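Local coordinates for translation initiation factor eIF2B subunit delta (Schizosaccharomyces pombe, PDB 5B04), which forms part of the eIF2B complex, which catalyses the exchange of GDP for GTP on the gamma subunit of translation initiation factor eIF2, at residues S301-V309 and Q400-D408; M325-M333 and L360-V370. One frame throughout, in Å; residues are numbered along the deposited sequence.

Interaction 1 (S301-V309 and Q400-D408); sequences SRPEFEGRV and QLVNMGVDD
R302 reaches into the loop 400-408 and ends among its backbone carbonyls. CB points toward the loop, and CG lies beside the backbone N (chi1 -77°). CD comes near G405 CA. The chain then bends at chi3 (60°), which turns the guanidinium toward L401 and N403. NE stays 4.1 Å from N403 O. CZ lies closer, 3.3 Å from N403 O, which sits over one face of the guanidinium. NH2 is nearer still to this oxygen, but at a poor angle for a hydrogen bond. L401 CD1 lies over the opposite face, offset toward the rim, 4.1 Å above the plane. R302 NH2 donates to L401 O at 3.1 Å, with an N-H...O angle of 159°. This oxygen lies in the guanidinium plane, at its edge, but the donor stands above the carbonyl plane of L401. NH1 adds a weak bond to the same oxygen. NH1 also forms a salt bridge with E239 of the eIF2B beta subunit, so its main partner lies across the subunit interface.

P303 follows a cis peptide bond. Its CB packs on Q400 CB at 3.6 Å and on L401 CD1 at 4.0 Å, and its ring crosses the Q400 side chain at about a right angle. The ring of F305 turns its outer end, CZ, toward G405 O. R308 NH2 lies 3.5 Å above the centre of that ring, comes close to V406 O and makes a weak hydrogen bond to I342 O of the beta subunit.

Residues 301-305 link strand 294-300 to helix 306-316. At the start of this helix, G307 N bonds D300 OD1. The loop 400-408 lies between strands 395-396 and 425-435; P303 leans on S429 and L401 on L427, both of strand 425-435.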
ATOM      1  N   SER G 301     -10.876 -18.435  16.287  1.00 40.67           N
ATOM      2  CA  SER G 301     -11.529 -17.632  15.258  1.00 38.71           C
ATOM      3  C   SER G 301     -12.773 -18.314  14.695  1.00 47.88           C
ATOM      4  O   SER G 301     -12.950 -19.524  14.833  1.00 54.96           O
ATOM      5  CB  SER G 301     -10.550 -17.322  14.125  1.00 55.18           C
ATOM      6  OG  SER G 301     -11.179 -16.556  13.112  1.00 76.08           O
ATOM      7  N   ARG G 302     -13.633 -17.521  14.065  1.00 56.79           N
ATOM      8  CA  ARG G 302     -14.797 -18.036  13.351  1.00 50.72           C
ATOM      9  C   ARG G 302     -14.371 -18.540  11.969  1.00 58.11           C
ATOM     10  O   ARG G 302     -13.276 -18.213  11.512  1.00 68.11           O
ATOM     11  CB  ARG G 302     -15.868 -16.948  13.232  1.00 62.90           C
ATOM     12  CG  ARG G 302     -16.656 -16.705  14.505  1.00 47.33           C
ATOM     13  CD  ARG G 302     -18.037 -16.180  14.172  1.00 61.26           C
ATOM     14  NE  ARG G 302     -18.782 -17.119  13.342  1.00 66.79           N
ATOM     15  CZ  ARG G 302     -19.715 -16.764  12.465  1.00 70.85           C
ATOM     16  NH1 ARG G 302     -20.018 -15.485  12.294  1.00 52.07           N
ATOM     17  NH2 ARG G 302     -20.344 -17.690  11.755  1.00 81.23           N
ATOM     18  N   PRO G 303     -15.223 -19.335  11.290  1.00 59.65           N
ATOM     19  CA  PRO G 303     -16.556 -19.846  11.643  1.00 67.99           C
ATOM     20  C   PRO G 303     -16.533 -21.003  12.641  1.00 73.70           C
ATOM     21  O   PRO G 303     -17.210 -20.921  13.664  1.00 82.43           O
ATOM     22  CB  PRO G 303     -17.123 -20.301  10.295  1.00 68.79           C
ATOM     23  CG  PRO G 303     -15.934 -20.629   9.480  1.00 88.44           C
ATOM     24  CD  PRO G 303     -14.853 -19.684   9.907  1.00 70.45           C
ATOM     25  N   GLU G 304     -15.788 -22.065  12.348  1.00 63.80           N
ATOM     26  CA  GLU G 304     -15.630 -23.149  13.309  1.00 77.98           C
ATOM     27  C   GLU G 304     -14.484 -22.801  14.247  1.00 63.32           C
ATOM     28  O   GLU G 304     -13.543 -22.110  13.860  1.00 87.80           O
ATOM     29  CB  GLU G 304     -15.381 -24.491  12.614  1.00 89.78           C
ATOM     30  CG  GLU G 304     -14.009 -24.641  11.982  1.00 91.83           C
ATOM     31  CD  GLU G 304     -13.862 -23.838  10.707  1.00110.69           C
ATOM     32  OE1 GLU G 304     -14.890 -23.590  10.042  1.00118.37           O
ATOM     33  OE2 GLU G 304     -12.721 -23.456  10.371  1.00111.34           O
ATOM     34  N   PHE G 305     -14.568 -23.277  15.483  1.00 47.63           N
ATOM     35  CA  PHE G 305     -13.644 -22.846  16.521  1.00 50.81           C
ATOM     36  C   PHE G 305     -12.674 -23.958  16.914  1.00 64.88           C
ATOM     37  O   PHE G 305     -12.891 -24.664  17.898  1.00 75.38           O
ATOM     38  CB  PHE G 305     -14.425 -22.361  17.746  1.00 66.52           C
ATOM     39  CG  PHE G 305     -15.453 -21.303  17.436  1.00 56.07           C
ATOM     40  CD1 PHE G 305     -16.715 -21.652  16.980  1.00 51.56           C
ATOM     41  CD2 PHE G 305     -15.156 -19.960  17.603  1.00 58.02           C
ATOM     42  CE1 PHE G 305     -17.660 -20.683  16.695  1.00 60.30           C
ATOM     43  CE2 PHE G 305     -16.099 -18.986  17.320  1.00 53.54           C
ATOM     44  CZ  PHE G 305     -17.351 -19.350  16.864  1.00 53.14           C
ATOM     45  N   GLU G 306     -11.602 -24.102  16.140  1.00 63.41           N
ATOM     46  CA  GLU G 306     -10.615 -25.152  16.379  1.00 56.32           C
ATOM     47  C   GLU G 306      -9.807 -24.902  17.647  1.00 49.44           C
ATOM     48  O   GLU G 306      -9.250 -25.832  18.228  1.00 60.61           O
ATOM     49  CB  GLU G 306      -9.666 -25.285  15.187  1.00 64.21           C
ATOM     50  CG  GLU G 306     -10.290 -25.909  13.950  1.00 79.58           C
ATOM     51  CD  GLU G 306     -10.697 -24.877  12.918  1.00 94.22           C
ATOM     52  OE1 GLU G 306     -10.997 -23.728  13.309  1.00 80.01           O
ATOM     53  OE2 GLU G 306     -10.714 -25.214  11.714  1.00 84.56           O
ATOM     54  N   GLY G 307      -9.743 -23.643  18.071  1.00 48.57           N
ATOM     55  CA  GLY G 307      -9.016 -23.281  19.274  1.00 53.12           C
ATOM     56  C   GLY G 307      -9.583 -23.954  20.509  1.00 61.96           C
ATOM     57  O   GLY G 307      -8.884 -24.125  21.508  1.00 67.82           O
ATOM     58  N   ARG G 308     -10.855 -24.334  20.440  1.00 59.23           N
ATOM     59  CA  ARG G 308     -11.498 -25.058  21.529  1.00 53.08           C
ATOM     60  C   ARG G 308     -10.916 -26.458  21.658  1.00 57.41           C
ATOM     61  O   ARG G 308     -10.618 -26.915  22.762  1.00 70.53           O
ATOM     62  CB  ARG G 308     -13.009 -25.135  21.313  1.00 58.20           C
ATOM     63  CG  ARG G 308     -13.681 -23.784  21.190  1.00 69.65           C
ATOM     64  CD  ARG G 308     -15.068 -23.800  21.803  1.00 73.62           C
ATOM     65  NE  ARG G 308     -15.751 -22.525  21.611  1.00 69.23           N
ATOM     66  CZ  ARG G 308     -16.605 -22.280  20.623  1.00 63.46           C
ATOM     67  NH1 ARG G 308     -16.894 -23.230  19.743  1.00 70.69           N
ATOM     68  NH2 ARG G 308     -17.176 -21.088  20.521  1.00 70.78           N
ATOM     69  N   VAL G 309     -10.764 -27.135  20.523  1.00 54.04           N
ATOM     70  CA  VAL G 309     -10.151 -28.457  20.487  1.00 53.00           C
ATOM     71  C   VAL G 309      -8.742 -28.383  21.063  1.00 62.35           C
ATOM     72  O   VAL G 309      -8.299 -29.282  21.779  1.00 64.17           O
ATOM     73  CB  VAL G 309     -10.098 -29.019  19.052  1.00 53.01           C
ATOM     74  CG1 VAL G 309      -9.488 -30.412  19.044  1.00 51.44           C
ATOM     75  CG2 VAL G 309     -11.491 -29.040  18.442  1.00 47.83           C
ATOM     76  N   GLN G 400     -21.219 -21.318   6.575  1.00 82.68           N
ATOM     77  CA  GLN G 400     -20.559 -21.432   7.871  1.00 83.52           C
ATOM     78  C   GLN G 400     -20.586 -20.106   8.627  1.00 80.89           C
ATOM     79  O   GLN G 400     -20.568 -20.078   9.857  1.00 83.50           O
ATOM     80  CB  GLN G 400     -19.114 -21.904   7.695  1.00 83.69           C
ATOM     81  CG  GLN G 400     -18.928 -23.409   7.792  1.00112.15           C
ATOM     82  CD  GLN G 400     -19.131 -23.931   9.202  1.00112.53           C
ATOM     83  OE1 GLN G 400     -18.226 -23.867  10.035  1.00 91.34           O
ATOM     84  NE2 GLN G 400     -20.322 -24.450   9.476  1.00 94.47           N
ATOM     85  N   LEU G 401     -20.634 -19.011   7.875  1.00 71.58           N
ATOM     86  CA  LEU G 401     -20.595 -17.671   8.448  1.00 80.84           C
ATOM     87  C   LEU G 401     -21.975 -17.201   8.909  1.00 80.69           C
ATOM     88  O   LEU G 401     -22.089 -16.218   9.642  1.00 75.37           O
ATOM     89  CB  LEU G 401     -20.019 -16.686   7.429  1.00 85.24           C
ATOM     90  CG  LEU G 401     -18.821 -15.844   7.868  1.00 65.17           C
ATOM     91  CD1 LEU G 401     -17.780 -16.707   8.563  1.00 59.99           C
ATOM     92  CD2 LEU G 401     -18.214 -15.141   6.668  1.00 53.11           C
ATOM     93  N   VAL G 402     -23.021 -17.912   8.541  1.00 91.12           N
ATOM     94  CA  VAL G 402     -24.358 -17.615   9.037  1.00 78.23           C
ATOM     95  C   VAL G 402     -24.546 -17.815  10.527  1.00 82.48           C
ATOM     96  O   VAL G 402     -25.265 -17.076  11.153  1.00 82.59           O
ATOM     97  CB  VAL G 402     -25.405 -18.430   8.292  1.00 76.98           C
ATOM     98  CG1 VAL G 402     -26.795 -18.144   8.816  1.00 90.09           C
ATOM     99  CG2 VAL G 402     -25.340 -18.102   6.822  1.00 79.37           C
ATOM    100  N   ASN G 403     -23.963 -18.848  11.087  1.00 97.77           N
ATOM    101  CA  ASN G 403     -24.292 -19.192  12.445  1.00 84.69           C
ATOM    102  C   ASN G 403     -23.953 -18.024  13.310  1.00102.25           C
ATOM    103  O   ASN G 403     -22.865 -17.511  13.255  1.00100.91           O
ATOM    104  CB  ASN G 403     -23.484 -20.427  12.856  1.00107.90           C
ATOM    105  CG  ASN G 403     -23.336 -20.590  14.359  1.00120.34           C
ATOM    106  OD1 ASN G 403     -23.883 -21.510  14.945  1.00128.48           O
ATOM    107  ND2 ASN G 403     -22.584 -19.696  14.976  1.00115.67           N
ATOM    108  N   MET G 404     -24.865 -17.670  14.187  1.00126.12           N
ATOM    109  CA  MET G 404     -24.578 -16.660  15.167  1.00124.05           C
ATOM    110  C   MET G 404     -23.568 -17.325  16.052  1.00124.62           C
ATOM    111  O   MET G 404     -23.514 -18.532  16.119  1.00129.47           O
ATOM    112  CB  MET G 404     -25.826 -16.253  15.910  1.00126.16           C
ATOM    113  CG  MET G 404     -26.772 -15.432  15.051  1.00139.49           C
ATOM    114  SD  MET G 404     -26.032 -13.992  14.261  1.00150.13           S
ATOM    115  CE  MET G 404     -25.990 -14.520  12.564  1.00103.20           C
ATOM    116  N   GLY G 405     -22.713 -16.526  16.659  1.00126.83           N
ATOM    117  CA  GLY G 405     -21.396 -16.954  17.060  1.00125.66           C
ATOM    118  C   GLY G 405     -20.988 -18.008  18.068  1.00130.96           C
ATOM    119  O   GLY G 405     -20.136 -18.815  17.741  1.00134.72           O
ATOM    120  N   VAL G 406     -21.582 -18.063  19.249  1.00119.74           N
ATOM    121  CA  VAL G 406     -20.907 -18.716  20.353  1.00105.91           C
ATOM    122  C   VAL G 406     -20.607 -20.142  20.043  1.00120.96           C
ATOM    123  O   VAL G 406     -19.606 -20.665  20.486  1.00120.96           O
ATOM    124  CB  VAL G 406     -21.722 -18.736  21.620  1.00118.32           C
ATOM    125  CG1 VAL G 406     -20.851 -19.243  22.743  1.00 89.95           C
ATOM    126  CG2 VAL G 406     -22.250 -17.355  21.929  1.00118.52           C
ATOM    127  N   ASP G 407     -21.505 -20.778  19.309  1.00130.38           N
ATOM    128  CA  ASP G 407     -21.325 -22.159  18.903  1.00140.34           C
ATOM    129  C   ASP G 407     -21.520 -22.343  17.397  1.00145.41           C
ATOM    130  O   ASP G 407     -22.038 -21.473  16.706  1.00140.86           O
ATOM    131  CB  ASP G 407     -22.243 -23.083  19.690  1.00131.18           C
ATOM    132  CG  ASP G 407     -21.760 -24.507  19.688  1.00137.41           C
ATOM    133  OD1 ASP G 407     -21.520 -25.041  18.589  1.00149.79           O
ATOM    134  OD2 ASP G 407     -21.617 -25.093  20.778  1.00117.61           O
ATOM    135  N   ASP G 408     -21.155 -23.513  16.904  1.00146.29           N
ATOM    136  CA  ASP G 408     -21.375 -23.816  15.511  1.00145.18           C
ATOM    137  C   ASP G 408     -22.198 -25.077  15.455  1.00158.00           C
ATOM    138  O   ASP G 408     -22.164 -25.888  16.373  1.00164.25           O
ATOM    139  CB  ASP G 408     -20.054 -23.986  14.772  1.00142.11           C
ATOM    140  CG  ASP G 408     -19.376 -25.282  15.097  1.00147.35           C
ATOM    141  OD1 ASP G 408     -19.600 -25.798  16.209  1.00155.54           O
ATOM    142  OD2 ASP G 408     -18.639 -25.789  14.236  1.00120.68           O
TER

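Interaction 2 (M325-M333 and L360-V370); sequences MISALSYIM and LISLLGHESNV
This contact pairs two helices beside the parallel part of the Rossmann-like sheet. Helix 329-333 follows strand 320-325, and helix 358-367 precedes strand 372-375. The segments 329-333 and 360-367 approach to 10.1 Å between axes and cross at -47°. The interface is largely apolar. L329 lies between I361 and L364. Its CD1 meets I361 CD1 at 3.7 Å, the two side chains crossing at about a right angle, while its CD2 touches L364 CD2 at 3.8 Å. L329 CD2 also rests against L360 O, at 3.3 Å. L364 CD2 also reaches the backbone of S330, 3.6 Å from its N.

M333 buries the largest area of any residue here. Its CG is anti to the backbone N (chi1 -176°), and the chain bends at chi2 and chi3. This brings CE to 3.8 Å from G365 N. CG rests against S368 OG at 3.4 Å, and SD against V370 CG2 at 4.1 Å. A Schellman motif with N369 as its C-prime residue ends the helix: V370 N bonds G365 O, and N369 N bonds H366 O. V370 is thereby turned back toward M333.

Beneath the pair, M333 and I361 both touch L272 of strand 269-274 and I339 of strand 338-342.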
ATOM      1  N   MET G 325     -10.672 -14.671  21.520  1.00 56.44           N
ATOM      2  CA  MET G 325     -10.922 -14.638  20.083  1.00 48.61           C
ATOM      3  C   MET G 325      -9.892 -13.745  19.403  1.00 54.91           C
ATOM      4  O   MET G 325      -9.245 -12.924  20.056  1.00 52.16           O
ATOM      5  CB  MET G 325     -12.337 -14.145  19.778  1.00 49.42           C
ATOM      6  CG  MET G 325     -13.439 -15.054  20.291  1.00 44.19           C
ATOM      7  SD  MET G 325     -13.234 -16.766  19.770  1.00 61.11           S
ATOM      8  CE  MET G 325     -13.443 -16.603  18.006  1.00 47.29           C
ATOM      9  N   ILE G 326      -9.751 -13.901  18.090  1.00 48.78           N
ATOM     10  CA  ILE G 326      -8.749 -13.162  17.327  1.00 41.70           C
ATOM     11  C   ILE G 326      -9.007 -11.653  17.371  1.00 51.93           C
ATOM     12  O   ILE G 326      -8.111 -10.851  17.108  1.00 61.74           O
ATOM     13  CB  ILE G 326      -8.702 -13.646  15.856  1.00 50.74           C
ATOM     14  CG1 ILE G 326      -7.425 -13.163  15.162  1.00 57.08           C
ATOM     15  CG2 ILE G 326      -9.949 -13.211  15.100  1.00 49.95           C
ATOM     16  CD1 ILE G 326      -7.220 -13.749  13.784  1.00 47.99           C
ATOM     17  N   SER G 327     -10.231 -11.272  17.724  1.00 52.61           N
ATOM     18  CA  SER G 327     -10.590  -9.865  17.853  1.00 44.67           C
ATOM     19  C   SER G 327      -9.901  -9.229  19.055  1.00 61.32           C
ATOM     20  O   SER G 327      -9.710  -8.014  19.104  1.00 64.84           O
ATOM     21  CB  SER G 327     -12.103  -9.709  17.984  1.00 57.49           C
ATOM     22  OG  SER G 327     -12.781 -10.450  16.984  1.00 72.02           O
ATOM     23  N   ALA G 328      -9.532 -10.060  20.025  1.00 60.05           N
ATOM     24  CA  ALA G 328      -8.899  -9.584  21.249  1.00 48.26           C
ATOM     25  C   ALA G 328      -7.387  -9.743  21.187  1.00 53.95           C
ATOM     26  O   ALA G 328      -6.717  -9.778  22.220  1.00 51.61           O
ATOM     27  CB  ALA G 328      -9.457 -10.324  22.454  1.00 45.03           C
ATOM     28  N   LEU G 329      -6.855  -9.835  19.971  1.00 46.29           N
ATOM     29  CA  LEU G 329      -5.432 -10.082  19.768  1.00 45.97           C
ATOM     30  C   LEU G 329      -4.562  -8.986  20.375  1.00 53.29           C
ATOM     31  O   LEU G 329      -3.618  -9.275  21.108  1.00 57.80           O
ATOM     32  CB  LEU G 329      -5.123 -10.223  18.279  1.00 50.96           C
ATOM     33  CG  LEU G 329      -3.697 -10.667  17.958  1.00 55.71           C
ATOM     34  CD1 LEU G 329      -3.394 -11.997  18.631  1.00 51.46           C
ATOM     35  CD2 LEU G 329      -3.489 -10.761  16.456  1.00 41.75           C
ATOM     36  N   SER G 330      -4.885  -7.734  20.062  1.00 52.26           N
ATOM     37  CA  SER G 330      -4.139  -6.586  20.571  1.00 36.39           C
ATOM     38  C   SER G 330      -4.068  -6.578  22.092  1.00 51.71           C
ATOM     39  O   SER G 330      -3.023  -6.289  22.675  1.00 59.28           O
ATOM     40  CB  SER G 330      -4.775  -5.285  20.087  1.00 52.39           C
ATOM     41  OG  SER G 330      -4.085  -4.159  20.600  1.00 57.66           O
ATOM     42  N   TYR G 331      -5.193  -6.895  22.721  1.00 57.87           N
ATOM     43  CA  TYR G 331      -5.294  -6.918  24.173  1.00 53.17           C
ATOM     44  C   TYR G 331      -4.388  -7.982  24.781  1.00 50.30           C
ATOM     45  O   TYR G 331      -3.529  -7.684  25.610  1.00 54.73           O
ATOM     46  CB  TYR G 331      -6.747  -7.161  24.591  1.00 55.14           C
ATOM     47  CG  TYR G 331      -6.971  -7.219  26.087  1.00 52.25           C
ATOM     48  CD1 TYR G 331      -7.242  -6.067  26.812  1.00 47.85           C
ATOM     49  CD2 TYR G 331      -6.925  -8.429  26.770  1.00 50.28           C
ATOM     50  CE1 TYR G 331      -7.451  -6.116  28.178  1.00 49.82           C
ATOM     51  CE2 TYR G 331      -7.131  -8.487  28.135  1.00 38.54           C
ATOM     52  CZ  TYR G 331      -7.394  -7.329  28.832  1.00 48.11           C
ATOM     53  OH  TYR G 331      -7.602  -7.381  30.191  1.00 52.64           O
ATOM     54  N   ILE G 332      -4.581  -9.224  24.351  1.00 47.85           N
ATOM     55  CA  ILE G 332      -3.908 -10.365  24.958  1.00 48.79           C
ATOM     56  C   ILE G 332      -2.421 -10.434  24.598  1.00 51.09           C
ATOM     57  O   ILE G 332      -1.641 -11.092  25.286  1.00 58.21           O
ATOM     58  CB  ILE G 332      -4.597 -11.689  24.547  1.00 54.02           C
ATOM     59  CG1 ILE G 332      -4.223 -12.818  25.510  1.00 45.78           C
ATOM     60  CG2 ILE G 332      -4.267 -12.048  23.103  1.00 38.51           C
ATOM     61  CD1 ILE G 332      -4.588 -12.537  26.950  1.00 44.78           C
ATOM     62  N   MET G 333      -2.030  -9.742  23.531  1.00 50.17           N
ATOM     63  CA  MET G 333      -0.650  -9.786  23.052  1.00 51.51           C
ATOM     64  C   MET G 333       0.323  -9.184  24.063  1.00 53.66           C
ATOM     65  O   MET G 333       1.492  -9.568  24.116  1.00 49.59           O
ATOM     66  CB  MET G 333      -0.527  -9.056  21.710  1.00 55.24           C
ATOM     67  CG  MET G 333       0.856  -9.126  21.078  1.00 44.07           C
ATOM     68  SD  MET G 333       1.347 -10.799  20.615  1.00 51.85           S
ATOM     69  CE  MET G 333       0.150 -11.168  19.335  1.00 28.68           C
ATOM     70  N   LEU G 360      -2.193 -12.062  10.845  1.00 53.34           N
ATOM     71  CA  LEU G 360      -2.601 -11.085  11.847  1.00 49.86           C
ATOM     72  C   LEU G 360      -1.912 -11.365  13.177  1.00 50.75           C
ATOM     73  O   LEU G 360      -1.509 -10.441  13.884  1.00 43.58           O
ATOM     74  CB  LEU G 360      -4.120 -11.091  12.021  1.00 33.06           C
ATOM     75  CG  LEU G 360      -4.913 -10.386  10.918  1.00 45.07           C
ATOM     76  CD1 LEU G 360      -6.404 -10.623  11.088  1.00 50.69           C
ATOM     77  CD2 LEU G 360      -4.601  -8.898  10.909  1.00 30.02           C
ATOM     78  N   ILE G 361      -1.777 -12.647  13.507  1.00 49.17           N
ATOM     79  CA  ILE G 361      -1.047 -13.062  14.698  1.00 46.77           C
ATOM     80  C   ILE G 361       0.395 -12.576  14.625  1.00 48.22           C
ATOM     81  O   ILE G 361       0.916 -11.986  15.572  1.00 50.38           O
ATOM     82  CB  ILE G 361      -1.053 -14.596  14.870  1.00 48.78           C
ATOM     83  CG1 ILE G 361      -2.485 -15.133  14.917  1.00 46.33           C
ATOM     84  CG2 ILE G 361      -0.284 -14.998  16.119  1.00 44.16           C
ATOM     85  CD1 ILE G 361      -3.238 -14.762  16.173  1.00 52.99           C
ATOM     86  N   SER G 362       1.028 -12.819  13.483  1.00 42.12           N
ATOM     87  CA  SER G 362       2.430 -12.477  13.286  1.00 44.08           C
ATOM     88  C   SER G 362       2.647 -10.970  13.182  1.00 51.19           C
ATOM     89  O   SER G 362       3.681 -10.455  13.607  1.00 58.05           O
ATOM     90  CB  SER G 362       2.968 -13.167  12.033  1.00 45.53           C
ATOM     91  OG  SER G 362       2.657 -14.550  12.044  1.00 49.18           O
ATOM     92  N   LEU G 363       1.672 -10.267  12.613  1.00 50.84           N
ATOM     93  CA  LEU G 363       1.779  -8.822  12.438  1.00 49.77           C
ATOM     94  C   LEU G 363       1.726  -8.090  13.774  1.00 54.35           C
ATOM     95  O   LEU G 363       2.607  -7.287  14.084  1.00 58.50           O
ATOM     96  CB  LEU G 363       0.673  -8.308  11.514  1.00 36.28           C
ATOM     97  CG  LEU G 363       0.650  -6.796  11.276  1.00 37.06           C
ATOM     98  CD1 LEU G 363       2.008  -6.302  10.801  1.00 45.32           C
ATOM     99  CD2 LEU G 363      -0.431  -6.428  10.275  1.00 46.41           C
ATOM    100  N   LEU G 364       0.691  -8.364  14.563  1.00 47.06           N
ATOM    101  CA  LEU G 364       0.549  -7.734  15.871  1.00 63.93           C
ATOM    102  C   LEU G 364       1.628  -8.225  16.830  1.00 59.48           C
ATOM    103  O   LEU G 364       2.023  -7.510  17.751  1.00 53.12           O
ATOM    104  CB  LEU G 364      -0.840  -7.998  16.457  1.00 61.56           C
ATOM    105  CG  LEU G 364      -1.944  -7.017  16.053  1.00 45.16           C
ATOM    106  CD1 LEU G 364      -2.431  -7.281  14.635  1.00 54.99           C
ATOM    107  CD2 LEU G 364      -3.098  -7.069  17.040  1.00 51.11           C
ATOM    108  N   GLY G 365       2.097  -9.449  16.608  1.00 53.17           N
ATOM    109  CA  GLY G 365       3.187  -9.997  17.393  1.00 50.21           C
ATOM    110  C   GLY G 365       4.462  -9.217  17.148  1.00 48.53           C
ATOM    111  O   GLY G 365       5.228  -8.948  18.073  1.00 48.33           O
ATOM    112  N   HIS G 366       4.682  -8.849  15.889  1.00 54.16           N
ATOM    113  CA  HIS G 366       5.839  -8.052  15.505  1.00 52.75           C
ATOM    114  C   HIS G 366       5.796  -6.678  16.165  1.00 57.76           C
ATOM    115  O   HIS G 366       6.819  -6.158  16.611  1.00 59.27           O
ATOM    116  CB  HIS G 366       5.905  -7.908  13.982  1.00 55.38           C
ATOM    117  CG  HIS G 366       7.118  -7.180  13.492  1.00 71.31           C
ATOM    118  ND1 HIS G 366       7.261  -5.814  13.598  1.00 64.93           N
ATOM    119  CD2 HIS G 366       8.241  -7.629  12.883  1.00 75.51           C
ATOM    120  CE1 HIS G 366       8.422  -5.452  13.082  1.00 60.33           C
ATOM    121  NE2 HIS G 366       9.036  -6.535  12.640  1.00 79.94           N
ATOM    122  N   GLU G 367       4.602  -6.096  16.227  1.00 64.88           N
ATOM    123  CA  GLU G 367       4.421  -4.767  16.800  1.00 66.73           C
ATOM    124  C   GLU G 367       4.656  -4.759  18.307  1.00 60.93           C
ATOM    125  O   GLU G 367       4.921  -3.712  18.896  1.00 46.95           O
ATOM    126  CB  GLU G 367       3.021  -4.236  16.485  1.00 70.82           C
ATOM    127  CG  GLU G 367       2.808  -3.884  15.022  1.00 81.18           C
ATOM    128  CD  GLU G 367       3.745  -2.791  14.545  1.00 86.41           C
ATOM    129  OE1 GLU G 367       3.458  -1.603  14.808  1.00 96.27           O
ATOM    130  OE2 GLU G 367       4.770  -3.119  13.910  1.00 74.79           O
ATOM    131  N   SER G 368       4.559  -5.932  18.926  1.00 57.62           N
ATOM    132  CA  SER G 368       4.785  -6.055  20.361  1.00 63.15           C
ATOM    133  C   SER G 368       6.138  -6.697  20.654  1.00 55.41           C
ATOM    134  O   SER G 368       6.374  -7.185  21.760  1.00 68.80           O
ATOM    135  CB  SER G 368       3.666  -6.866  21.015  1.00 62.71           C
ATOM    136  OG  SER G 368       2.432  -6.172  20.956  1.00 68.99           O
ATOM    137  N   ASN G 369       7.013  -6.694  19.651  1.00 55.09           N
ATOM    138  CA  ASN G 369       8.372  -7.221  19.775  1.00 48.54           C
ATOM    139  C   ASN G 369       8.418  -8.693  20.179  1.00 39.91           C
ATOM    140  O   ASN G 369       9.371  -9.139  20.818  1.00 50.12           O
ATOM    141  CB  ASN G 369       9.174  -6.390  20.780  1.00 34.57           C
ATOM    142  CG  ASN G 369       9.210  -4.918  20.421  1.00 58.89           C
ATOM    143  OD1 ASN G 369       9.302  -4.554  19.249  1.00 60.85           O
ATOM    144  ND2 ASN G 369       9.133  -4.062  21.433  1.00 56.36           N
ATOM    145  N   VAL G 370       7.391  -9.445  19.797  1.00 40.82           N
ATOM    146  CA  VAL G 370       7.313 -10.861  20.132  1.00 39.40           C
ATOM    147  C   VAL G 370       7.815 -11.726  18.979  1.00 50.83           C
ATOM    148  O   VAL G 370       7.378 -11.561  17.839  1.00 57.07           O
ATOM    149  CB  VAL G 370       5.872 -11.276  20.486  1.00 53.41           C
ATOM    150  CG1 VAL G 370       5.829 -12.731  20.915  1.00 51.97           C
ATOM    151  CG2 VAL G 370       5.317 -10.380  21.582  1.00 38.75           C
TER

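Segments 301-309 and 325-333 touch although the centres of the two interactions are about 20 Å apart. M325 makes the join: its CE packs 3.5 Å from S301 CA and 3.6 Å from F305 CE2. I326 adds a looser touch, CG2 to S301 OG at 4.1 Å. The topology explains this. Strands 294-300 and 320-325 are parallel neighbours in the sheet, and segments 301-309 and 325-333 lie at their C-terminal ends. Interaction 1 ties that end of the sheet to the loop 400-408, while interaction 2 packs helices alongside it. Both interactions border the eIF2B beta subunit; on the side of interaction 2, S327 OG bonds F241 O of that subunit.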